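Side-chain contacts in CaaX farnesyltransferase beta subunit Ram1 (Aspergillus fumigatus, PDB 4L9P), which probably supplies the peptide-binding, zinc-dependent half of the heterodimer that transfers a farnesyl group from farnesyl diphosphate to a cysteine near the C-terminus of target proteins: residues B[372-377]-B[441-446]; B[382-387]-B[394-399]; B[446-451]-B[500-505]; B[467-472]-B[491-496]. All coordinates share one frame; numbering follows the deposited sequence. Where two conformers were deposited one is given.

Contact 1 of 4, residues B[372-377]-B[441-446]; sequences VGNCWP and LSTVQY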
# COMPACT_ATOMS: atom_id res chain seq x y z
N VAL B 372 -4.38 -2.09 -5.41
CA VAL B 372 -5.19 -3.30 -5.35
C VAL B 372 -5.20 -3.98 -6.73
O VAL B 372 -5.03 -5.20 -6.80
CB VAL B 372 -6.61 -2.96 -4.86
CG1 VAL B 372 -7.53 -4.16 -4.98
CG2 VAL B 372 -6.55 -2.48 -3.38
N GLY B 373 -5.40 -3.22 -7.82
CA GLY B 373 -5.57 -3.84 -9.15
C GLY B 373 -4.39 -4.73 -9.50
O GLY B 373 -4.56 -5.85 -10.01
N ASN B 374 -3.16 -4.28 -9.23
CA ASN B 374 -1.99 -5.05 -9.60
C ASN B 374 -1.64 -6.13 -8.60
O ASN B 374 -0.73 -6.95 -8.88
CB ASN B 374 -0.79 -4.14 -9.91
CG ASN B 374 -0.79 -3.73 -11.38
OD1 ASN B 374 -1.05 -4.60 -12.27
ND2 ASN B 374 -0.43 -2.48 -11.68
N CYS B 375 -2.40 -6.23 -7.48
CA CYS B 375 -2.30 -7.49 -6.72
C CYS B 375 -2.90 -8.64 -7.52
O CYS B 375 -2.49 -9.82 -7.33
CB CYS B 375 -3.07 -7.45 -5.40
SG CYS B 375 -2.25 -6.39 -4.15
N TRP B 376 -3.87 -8.36 -8.40
CA TRP B 376 -4.58 -9.46 -9.06
C TRP B 376 -3.72 -10.34 -9.98
O TRP B 376 -3.80 -11.57 -9.89
CB TRP B 376 -5.85 -8.96 -9.78
CG TRP B 376 -6.93 -8.69 -8.75
CD1 TRP B 376 -7.48 -7.44 -8.37
CD2 TRP B 376 -7.59 -9.68 -7.92
NE1 TRP B 376 -8.45 -7.64 -7.38
CE2 TRP B 376 -8.53 -8.98 -7.08
CE3 TRP B 376 -7.47 -11.07 -7.79
CZ2 TRP B 376 -9.35 -9.63 -6.16
CZ3 TRP B 376 -8.27 -11.73 -6.82
CH2 TRP B 376 -9.20 -11.00 -6.04
N PRO B 377 -2.88 -9.74 -10.86
CA PRO B 377 -2.02 -10.63 -11.67
C PRO B 377 -1.08 -11.44 -10.79
O PRO B 377 -0.74 -12.58 -11.19
CB PRO B 377 -1.21 -9.67 -12.56
CG PRO B 377 -1.90 -8.33 -12.49
CD PRO B 377 -2.81 -8.32 -11.26
N LEU B 441 -5.84 1.21 -15.24
CA LEU B 441 -6.54 1.03 -16.49
C LEU B 441 -5.70 0.13 -17.41
O LEU B 441 -6.24 -0.74 -18.11
CB LEU B 441 -6.77 2.40 -17.10
CG LEU B 441 -7.57 2.32 -18.46
CD1 LEU B 441 -8.96 1.63 -18.33
CD2 LEU B 441 -7.70 3.77 -18.96
N SER B 442 -4.38 0.31 -17.41
CA SER B 442 -3.55 -0.56 -18.27
C SER B 442 -3.71 -2.00 -17.83
O SER B 442 -3.82 -2.91 -18.67
CB SER B 442 -2.11 -0.10 -18.28
OG SER B 442 -1.38 -0.99 -19.15
N THR B 443 -3.67 -2.28 -16.52
CA THR B 443 -3.74 -3.67 -16.03
C THR B 443 -4.95 -4.40 -16.58
O THR B 443 -4.88 -5.57 -16.96
CB THR B 443 -3.87 -3.66 -14.48
OG1 THR B 443 -2.69 -3.08 -13.93
CG2 THR B 443 -4.13 -5.07 -13.85
N VAL B 444 -6.10 -3.71 -16.62
CA VAL B 444 -7.31 -4.39 -17.11
C VAL B 444 -7.26 -4.72 -18.61
O VAL B 444 -8.06 -5.53 -19.09
CB VAL B 444 -8.63 -3.63 -16.83
CG1 VAL B 444 -8.82 -3.28 -15.34
CG2 VAL B 444 -8.81 -2.42 -17.66
N GLN B 445 -6.34 -4.09 -19.30
CA GLN B 445 -6.25 -4.27 -20.76
C GLN B 445 -5.30 -5.37 -21.17
O GLN B 445 -5.12 -5.57 -22.39
CB GLN B 445 -5.83 -2.94 -21.37
CG GLN B 445 -6.82 -1.85 -21.11
CD GLN B 445 -6.31 -0.47 -21.55
OE1 GLN B 445 -5.10 -0.24 -21.69
NE2 GLN B 445 -7.23 0.48 -21.71
N TYR B 446 -4.64 -6.06 -20.24
CA TYR B 446 -3.69 -7.11 -20.59
C TYR B 446 -3.89 -8.35 -19.76
O TYR B 446 -4.30 -8.27 -18.58
CB TYR B 446 -2.22 -6.64 -20.34
CG TYR B 446 -1.89 -5.54 -21.30
CD1 TYR B 446 -1.44 -5.88 -22.58
CD2 TYR B 446 -2.10 -4.18 -20.99
CE1 TYR B 446 -1.27 -4.91 -23.56
CE2 TYR B 446 -1.89 -3.16 -21.94
CZ TYR B 446 -1.52 -3.54 -23.23
OH TYR B 446 -1.40 -2.59 -24.20
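Asn374 and Thr443 stand opposite each other where segment 372-377, at the start of helix 375-384, passes the C-terminal end of helix 431-444, their CA atoms 6.8 Å apart, the closest backbone approach of the two segments. One short polar bond crosses the contact in the Thr443 conformer described, one of two: Thr443 OG1 donates to Asn374 OD1 at 2.8 Å. The donor does not lie on a lone pair of OD1; it comes in tilted above the amide carbonyl plane, 41° out of it, beside the oxygen, with a C=O...donor angle of 99°. Thr439 O, one turn back in the same helix, competes for the same hydroxyl proton, while Asn374 ND2 bonds to His370 ND1, which fixes which way round the amide lies. The threonine methyl CG2, held anti to the backbone N (chi1 -63° for OG1), makes the apolar contact, 4.2 Å from Pro377 CG, and meets the proline roughly at a right angle. Gly373 O is a van der Waals neighbour of the same methyl, 3.9 Å from CG2. All four touching residues are buried. The pair joins the start of helix 375-384 to the end of helix 431-444 within the alpha-alpha toroid of the prenyltransferase beta subunit, and Gly373 lies about 13 Å from the zinc ion.

Contact 2 of 4, residues B[382-387]-B[394-399]; sequences ALDGTQ and RSSVGN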
# COMPACT_ATOMS: atom_id res chain seq x y z
N ALA B 382 -0.15 -16.88 -8.77
CA ALA B 382 0.08 -17.84 -7.68
C ALA B 382 -0.87 -19.03 -7.79
O ALA B 382 -0.50 -20.15 -7.44
CB ALA B 382 -0.04 -17.16 -6.30
N LEU B 383 -2.08 -18.80 -8.32
CA LEU B 383 -3.08 -19.84 -8.49
C LEU B 383 -2.87 -20.60 -9.81
O LEU B 383 -3.08 -21.85 -9.85
CB LEU B 383 -4.47 -19.21 -8.54
CG LEU B 383 -4.91 -18.54 -7.21
CD1 LEU B 383 -6.26 -17.88 -7.33
CD2 LEU B 383 -4.84 -19.54 -6.04
N ASP B 384 -2.45 -19.92 -10.87
CA ASP B 384 -2.30 -20.57 -12.19
C ASP B 384 -0.97 -21.28 -12.38
O ASP B 384 -0.88 -22.29 -13.11
CB ASP B 384 -2.34 -19.51 -13.29
CG ASP B 384 -3.71 -18.95 -13.52
OD1 ASP B 384 -4.72 -19.57 -13.07
OD2 ASP B 384 -3.77 -17.85 -14.12
N GLY B 385 0.06 -20.77 -11.73
CA GLY B 385 1.41 -21.24 -11.98
C GLY B 385 2.03 -20.66 -13.23
O GLY B 385 1.37 -19.95 -14.03
N THR B 386 3.30 -20.99 -13.41
CA THR B 386 4.11 -20.45 -14.47
C THR B 386 3.65 -21.04 -15.80
O THR B 386 3.38 -22.24 -15.91
CB THR B 386 5.59 -20.76 -14.13
OG1 THR B 386 5.99 -19.91 -13.04
CG2 THR B 386 6.48 -20.46 -15.28
N GLN B 387 3.51 -20.18 -16.81
CA GLN B 387 3.08 -20.62 -18.15
C GLN B 387 4.28 -21.02 -18.97
O GLN B 387 5.20 -20.27 -19.16
CB GLN B 387 2.26 -19.52 -18.84
CG GLN B 387 1.16 -18.95 -17.91
CD GLN B 387 0.01 -19.91 -17.69
OE1 GLN B 387 -0.68 -20.26 -18.66
NE2 GLN B 387 -0.22 -20.34 -16.41
N ARG B 394 -2.24 -23.56 -20.63
CA ARG B 394 -2.90 -24.17 -19.48
C ARG B 394 -4.13 -23.37 -19.14
O ARG B 394 -4.38 -22.30 -19.71
CB ARG B 394 -2.00 -24.21 -18.26
CG ARG B 394 -0.59 -24.60 -18.59
CD ARG B 394 0.29 -24.26 -17.41
NE ARG B 394 0.04 -25.10 -16.24
CZ ARG B 394 0.45 -24.80 -15.00
NH1 ARG B 394 1.15 -23.69 -14.76
NH2 ARG B 394 0.19 -25.62 -13.98
N SER B 395 -4.92 -23.90 -18.22
CA SER B 395 -6.16 -23.24 -17.88
C SER B 395 -5.76 -22.13 -16.93
O SER B 395 -4.72 -22.23 -16.25
CB SER B 395 -7.11 -24.19 -17.17
OG SER B 395 -6.39 -24.83 -16.12
N SER B 396 -6.53 -21.06 -16.94
CA SER B 396 -6.31 -19.97 -15.96
C SER B 396 -7.54 -19.80 -15.11
O SER B 396 -8.64 -20.06 -15.56
CB SER B 396 -5.97 -18.58 -16.61
OG SER B 396 -5.83 -17.54 -15.64
N VAL B 397 -7.36 -19.33 -13.87
CA VAL B 397 -8.50 -18.95 -13.04
C VAL B 397 -9.15 -17.67 -13.60
O VAL B 397 -10.30 -17.35 -13.24
CB VAL B 397 -8.10 -18.72 -11.54
CG1 VAL B 397 -7.57 -19.99 -10.88
CG2 VAL B 397 -7.06 -17.54 -11.38
N GLY B 398 -8.48 -16.98 -14.54
CA GLY B 398 -9.03 -15.77 -15.15
C GLY B 398 -8.95 -14.62 -14.13
O GLY B 398 -8.23 -14.66 -13.13
N ASN B 399 -9.75 -13.58 -14.38
CA ASN B 399 -9.78 -12.40 -13.53
C ASN B 399 -10.81 -12.60 -12.47
O ASN B 399 -11.96 -12.90 -12.79
CB ASN B 399 -10.10 -11.19 -14.37
CG ASN B 399 -9.06 -10.96 -15.39
OD1 ASN B 399 -7.87 -10.85 -15.01
ND2 ASN B 399 -9.44 -10.98 -16.69
O HOH W 1 -5.22 -22.44 -13.01
O HOH W 2 -2.96 -23.77 -14.02
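The carboxylate of Asp384, in the last turn of helix 375-384, takes two hydrogen bonds from consecutive residues of segment 394-399. Val397 N donates to OD1 over 2.8 Å and nearly straight, at 163°, while Ser396 OG donates to OD2 over 2.6 Å. Both donors reach syn sides of the carboxylate, but the hydroxyl lies farther from its plane, 32° against 17°. Ser396 OG is anti to its backbone N, and in that position it also accepts from Gly398 N at 2.9 Å, closing an ST turn. Held at both oxygens, the carboxylate is restrained from rotating.

A second group of bonds follows the turn after the helix. Arg394 NH1 donates weakly to Thr386 O, 2.9 Å away at the edge of the guanidinium, while Asp384 O lies over one guanidinium face. A bend at chi3 of Arg394 brings its head over this turn. Gln387 NE2 bonds to Gly385 O at 2.9 Å, within the amide plane of the glutamine, which ties the turn to itself.

Water extends the network: one molecule lies within bonding distance of Asp384 OD1 and Ser395 O, another of Asp384 O and Ser395 O. Apolar contact is small, with Leu383 CB 4.0 Å from Val397 CG1.

Both Leu383 and Val397 also pack on Tyr348 of the alpha subunit, so this patch belongs to the heterodimer interface. The loop between helices 375-384 and 403-413 thus folds back on the end of the first helix, and Gln387 continues by backbone bonding to Cys450, in the segment that carries strand 446-449.

Contact 3 of 4, residues B[446-451]-B[500-505]; sequences YYHYCT and IPHKSA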
# COMPACT_ATOMS: atom_id res chain seq x y z
N TYR B 446 -4.64 -6.06 -20.24
CA TYR B 446 -3.69 -7.11 -20.59
C TYR B 446 -3.89 -8.35 -19.76
O TYR B 446 -4.30 -8.27 -18.58
CB TYR B 446 -2.22 -6.64 -20.34
CG TYR B 446 -1.89 -5.54 -21.30
CD1 TYR B 446 -1.44 -5.88 -22.58
CD2 TYR B 446 -2.10 -4.18 -20.99
CE1 TYR B 446 -1.27 -4.91 -23.56
CE2 TYR B 446 -1.89 -3.16 -21.94
CZ TYR B 446 -1.52 -3.54 -23.23
OH TYR B 446 -1.40 -2.59 -24.20
N TYR B 447 -3.55 -9.49 -20.36
CA TYR B 447 -3.20 -10.71 -19.61
C TYR B 447 -1.74 -10.51 -19.16
O TYR B 447 -0.86 -10.29 -20.03
CB TYR B 447 -3.25 -11.92 -20.56
CG TYR B 447 -4.63 -12.21 -21.13
CD1 TYR B 447 -5.56 -12.88 -20.37
CD2 TYR B 447 -4.96 -11.89 -22.45
CE1 TYR B 447 -6.82 -13.19 -20.88
CE2 TYR B 447 -6.22 -12.18 -22.98
CZ TYR B 447 -7.15 -12.82 -22.18
OH TYR B 447 -8.40 -13.13 -22.69
N HIS B 448 -1.49 -10.55 -17.84
CA HIS B 448 -0.11 -10.49 -17.36
C HIS B 448 0.12 -11.84 -16.68
O HIS B 448 -0.65 -12.25 -15.81
CB HIS B 448 -0.01 -9.38 -16.27
CG HIS B 448 0.03 -8.00 -16.85
ND1 HIS B 448 1.03 -7.55 -17.70
CD2 HIS B 448 -0.81 -6.93 -16.67
CE1 HIS B 448 0.79 -6.28 -18.03
NE2 HIS B 448 -0.31 -5.88 -17.41
N TYR B 449 1.20 -12.52 -17.03
CA TYR B 449 1.46 -13.86 -16.47
C TYR B 449 2.95 -14.12 -16.45
O TYR B 449 3.71 -13.43 -17.13
CB TYR B 449 0.76 -14.92 -17.34
CG TYR B 449 1.07 -14.81 -18.80
CD1 TYR B 449 0.30 -14.01 -19.64
CD2 TYR B 449 2.13 -15.51 -19.35
CE1 TYR B 449 0.62 -13.89 -21.00
CE2 TYR B 449 2.43 -15.40 -20.72
CZ TYR B 449 1.69 -14.58 -21.51
OH TYR B 449 2.02 -14.53 -22.85
N CYS B 450 3.39 -15.06 -15.60
CA CYS B 450 4.83 -15.36 -15.53
C CYS B 450 5.09 -16.66 -16.32
O CYS B 450 4.20 -17.49 -16.53
CB CYS B 450 5.32 -15.38 -14.05
SG CYS B 450 4.53 -16.67 -13.08
N THR B 451 6.31 -16.82 -16.80
CA THR B 451 6.66 -17.88 -17.74
C THR B 451 7.95 -18.56 -17.30
O THR B 451 8.56 -18.18 -16.30
CB THR B 451 6.86 -17.30 -19.16
OG1 THR B 451 8.09 -16.56 -19.20
CG2 THR B 451 5.67 -16.43 -19.61
N ILE B 500 6.74 -0.23 -14.42
CA ILE B 500 7.29 0.44 -15.58
C ILE B 500 7.11 -0.52 -16.75
O ILE B 500 6.80 -1.69 -16.55
CB ILE B 500 8.84 0.74 -15.38
CG1 ILE B 500 9.61 -0.50 -14.90
CG2 ILE B 500 9.05 1.95 -14.43
CD1 ILE B 500 11.16 -0.26 -14.90
N PRO B 501 7.32 -0.05 -17.98
CA PRO B 501 7.17 -1.00 -19.10
C PRO B 501 8.14 -2.18 -18.97
O PRO B 501 9.29 -2.04 -18.49
CB PRO B 501 7.54 -0.14 -20.31
CG PRO B 501 7.21 1.28 -19.88
CD PRO B 501 7.56 1.34 -18.40
N HIS B 502 7.70 -3.37 -19.40
CA HIS B 502 8.58 -4.53 -19.33
C HIS B 502 9.94 -4.33 -19.97
O HIS B 502 10.95 -4.76 -19.40
CB HIS B 502 7.92 -5.75 -20.01
CG HIS B 502 6.66 -6.19 -19.37
ND1 HIS B 502 5.52 -5.39 -19.31
CD2 HIS B 502 6.34 -7.37 -18.75
CE1 HIS B 502 4.57 -6.06 -18.67
NE2 HIS B 502 5.04 -7.26 -18.34
N LYS B 503 9.97 -3.71 -21.16
CA LYS B 503 11.24 -3.51 -21.82
C LYS B 503 12.16 -2.60 -21.00
O LYS B 503 13.40 -2.77 -20.98
CB LYS B 503 10.97 -2.87 -23.20
CG LYS B 503 12.31 -2.64 -23.98
CD LYS B 503 12.06 -1.90 -25.34
CE LYS B 503 13.40 -1.68 -26.14
NZ LYS B 503 12.96 -1.12 -27.48
N SER B 504 11.59 -1.60 -20.33
CA SER B 504 12.44 -0.73 -19.53
C SER B 504 13.06 -1.52 -18.37
O SER B 504 14.26 -1.34 -18.03
CB SER B 504 11.58 0.40 -18.92
OG SER B 504 10.90 1.13 -19.94
N ALA B 505 12.26 -2.39 -17.73
CA ALA B 505 12.78 -3.18 -16.59
C ALA B 505 13.81 -4.18 -17.10
O ALA B 505 14.87 -4.40 -16.45
CB ALA B 505 11.64 -3.96 -15.89
O HOH W 3 3.31 -9.18 -17.35
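A two-stranded antiparallel sheet, strands 446-449 and 468-471, meets the start of the C-terminal helix 502-513 through a pair of histidines, His448 from the first strand and His502 from the first turn of the helix. The backbones stay well apart, with 10.7 Å between the CA atoms of these two residues, and the imidazoles bridge the gap. Their planes are only 15° from parallel, yet this is no stack: the centroids are 5.7 Å apart and the rings meet rim to rim, neither lying over the other. The closest atoms are the two CE1 carbons, 3.8 Å apart, and His448 CE1 comes in near the plane of the His502 ring, at its edge.

Each ring has its CG anti to the carbonyl carbon, which sends the imidazole out from its own backbone into the gap. Tyr446 CB lies against one face of the His448 ring, near its rim. Around His502, the rings of His469 and His495 also approach, at about 60° and 45°, making a cluster of histidines.

No direct hydrogen bond joins the pair; His448 ND1 and His502 NE2 are 4.1 Å apart. Both nitrogens instead reach one water, His448 ND1 at 2.8 Å from its oxygen and His502 NE2 likewise at 2.8 Å, with that water lying in the plane of the His502 ring at its edge.

Contact 4 of 4, residues B[467-472]-B[491-496]; sequences WKHDPN and LVPFHP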
# COMPACT_ATOMS: atom_id res chain seq x y z
N TRP B 467 7.95 -12.28 -16.58
CA TRP B 467 6.57 -11.84 -16.85
C TRP B 467 6.42 -11.36 -18.29
O TRP B 467 7.26 -10.63 -18.82
CB TRP B 467 6.24 -10.68 -15.87
CG TRP B 467 5.97 -11.17 -14.48
CD1 TRP B 467 6.92 -11.51 -13.51
CD2 TRP B 467 4.69 -11.48 -13.92
NE1 TRP B 467 6.26 -11.95 -12.37
CE2 TRP B 467 4.91 -11.95 -12.58
CE3 TRP B 467 3.37 -11.34 -14.39
CZ2 TRP B 467 3.86 -12.27 -11.72
CZ3 TRP B 467 2.32 -11.71 -13.54
CH2 TRP B 467 2.58 -12.19 -12.24
N LYS B 468 5.32 -11.82 -18.90
CA LYS B 468 4.97 -11.50 -20.28
C LYS B 468 3.54 -11.03 -20.32
O LYS B 468 2.83 -11.09 -19.31
CB LYS B 468 5.21 -12.72 -21.21
CG LYS B 468 6.73 -13.04 -21.21
CD LYS B 468 7.19 -13.80 -22.36
CE LYS B 468 8.60 -14.40 -22.14
NZ LYS B 468 9.75 -13.48 -21.82
N HIS B 469 3.11 -10.54 -21.48
CA HIS B 469 1.77 -9.95 -21.54
C HIS B 469 1.17 -10.23 -22.90
O HIS B 469 1.90 -10.37 -23.92
CB HIS B 469 1.81 -8.43 -21.31
CG HIS B 469 2.85 -7.73 -22.11
ND1 HIS B 469 2.61 -7.30 -23.41
CD2 HIS B 469 4.13 -7.37 -21.83
CE1 HIS B 469 3.71 -6.75 -23.90
NE2 HIS B 469 4.64 -6.76 -22.96
N ASP B 470 -0.15 -10.38 -22.92
CA ASP B 470 -0.94 -10.48 -24.17
C ASP B 470 -2.06 -9.47 -24.04
O ASP B 470 -2.55 -9.20 -22.92
CB ASP B 470 -1.67 -11.86 -24.35
CG ASP B 470 -0.75 -13.12 -24.31
OD1 ASP B 470 -1.24 -14.23 -24.07
OD2 ASP B 470 0.43 -13.01 -24.49
N PRO B 471 -2.54 -8.87 -25.13
CA PRO B 471 -3.66 -7.95 -24.96
C PRO B 471 -4.94 -8.67 -24.57
O PRO B 471 -5.23 -9.75 -25.08
CB PRO B 471 -3.82 -7.24 -26.33
CG PRO B 471 -3.02 -7.97 -27.20
CD PRO B 471 -2.05 -8.90 -26.51
N ASN B 472 -5.71 -8.05 -23.70
CA ASN B 472 -7.07 -8.54 -23.45
C ASN B 472 -7.99 -7.52 -24.11
O ASN B 472 -8.23 -6.43 -23.61
CB ASN B 472 -7.32 -8.65 -21.95
CG ASN B 472 -8.47 -9.52 -21.68
OD1 ASN B 472 -9.24 -9.79 -22.58
ND2 ASN B 472 -8.62 -9.99 -20.46
N LEU B 491 -3.59 1.52 -23.31
CA LEU B 491 -2.32 2.02 -22.81
C LEU B 491 -1.23 0.99 -22.96
O LEU B 491 -1.51 -0.20 -23.20
CB LEU B 491 -2.54 2.31 -21.29
CG LEU B 491 -3.61 3.37 -21.00
CD1 LEU B 491 -3.79 3.52 -19.45
CD2 LEU B 491 -3.26 4.72 -21.63
N VAL B 492 0.02 1.43 -22.83
CA VAL B 492 1.15 0.52 -22.86
C VAL B 492 1.10 -0.41 -21.66
O VAL B 492 0.74 0.02 -20.57
CB VAL B 492 2.42 1.40 -22.88
CG1 VAL B 492 3.67 0.69 -22.53
CG2 VAL B 492 2.49 2.25 -24.19
N PRO B 493 1.46 -1.69 -21.81
CA PRO B 493 1.46 -2.62 -20.64
C PRO B 493 2.60 -2.23 -19.66
O PRO B 493 3.69 -1.80 -20.08
CB PRO B 493 1.71 -4.01 -21.26
CG PRO B 493 2.37 -3.70 -22.60
CD PRO B 493 1.86 -2.32 -23.08
N PHE B 494 2.33 -2.39 -18.35
CA PHE B 494 3.34 -2.21 -17.31
C PHE B 494 3.61 -3.53 -16.61
O PHE B 494 2.72 -4.37 -16.44
CB PHE B 494 2.87 -1.19 -16.28
CG PHE B 494 3.38 0.22 -16.48
CD1 PHE B 494 3.69 0.73 -17.76
CD2 PHE B 494 3.51 1.01 -15.35
CE1 PHE B 494 4.15 2.05 -17.89
CE2 PHE B 494 3.96 2.32 -15.45
CZ PHE B 494 4.29 2.87 -16.75
N HIS B 495 4.84 -3.69 -16.19
CA HIS B 495 5.21 -4.88 -15.44
C HIS B 495 4.53 -4.84 -14.06
O HIS B 495 4.62 -3.83 -13.36
CB HIS B 495 6.73 -4.81 -15.25
CG HIS B 495 7.35 -6.08 -14.78
ND1 HIS B 495 7.14 -6.60 -13.51
CD2 HIS B 495 8.13 -6.97 -15.43
CE1 HIS B 495 7.80 -7.74 -13.39
NE2 HIS B 495 8.39 -8.01 -14.56
N PRO B 496 3.83 -5.89 -13.67
CA PRO B 496 3.08 -5.79 -12.39
C PRO B 496 3.94 -5.66 -11.12
O PRO B 496 3.42 -5.19 -10.12
CB PRO B 496 2.24 -7.04 -12.30
CG PRO B 496 2.69 -7.87 -13.50
CD PRO B 496 3.59 -7.11 -14.44
O HOH W 4 9.46 -9.54 -17.16
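Pro493 CG stands over the His469 imidazole, 3.7 Å from the ring centroid and 16° off the normal, a CH-pi contact made from nearly above the ring. His469 takes the less common rotamer with CG between its backbone N and carbonyl carbon, which places the ring beside the proline, and a chi2 near a right angle turns its face to it. Pro496 CG makes the second CH-pi contact, over the six-membered ring of Trp467, 4.1 Å from that centroid and 28° off the normal. Both prolines are offset toward the rim of their ring, Pro496 the more so, with Trp467 CE3 the nearest ring atom to its CG at 3.6 Å.

Trp467 also meets His495. Its CG is anti to the carbonyl carbon, whereas the His495 CG is anti to the backbone N, and the two side chains cross at about a right angle. The five-membered ring of the indole and the imidazole have planes at 59° and centroids 5.0 Å apart, so the pair is neither a stack nor edge-to-face. The shortest approach is Trp467 CB to His495 NE2, 3.7 Å.

Polar bonding across the contact goes through water: one molecule donates to Trp467 O at 3.0 Å and accepts weakly from His495 NE2. That nitrogen has its stronger partner in Ala464 O.

Strand 468-471 is paired to strand 446-449 on one side, and the loop 491-496 runs along it toward helix 502-513. Leu491 of that loop packs on helix 431-444 and Phe494 on helix 151-164.

Contacts 1 and 4 are buried, contact 3 lies at the surface, and contact 2 is partly buried at the outer end of helix 375-384, whose start is used by contact 1. Contacts 3 and 4 have centres only 5 Å apart and use neighbouring strands of one sheet, 446-449 and 468-471; Tyr446 belongs to both contact 1 and contact 3, and its OH reaches Leu491 of contact 4. The chemistry follows place. In contact 1 a single hydroxyl-amide bond is supported by methyl packing, and contact 4 rests on CH-pi packing. Contact 2 depends on a carboxylate, with waters, whereas contact 3 joins two histidines through one water.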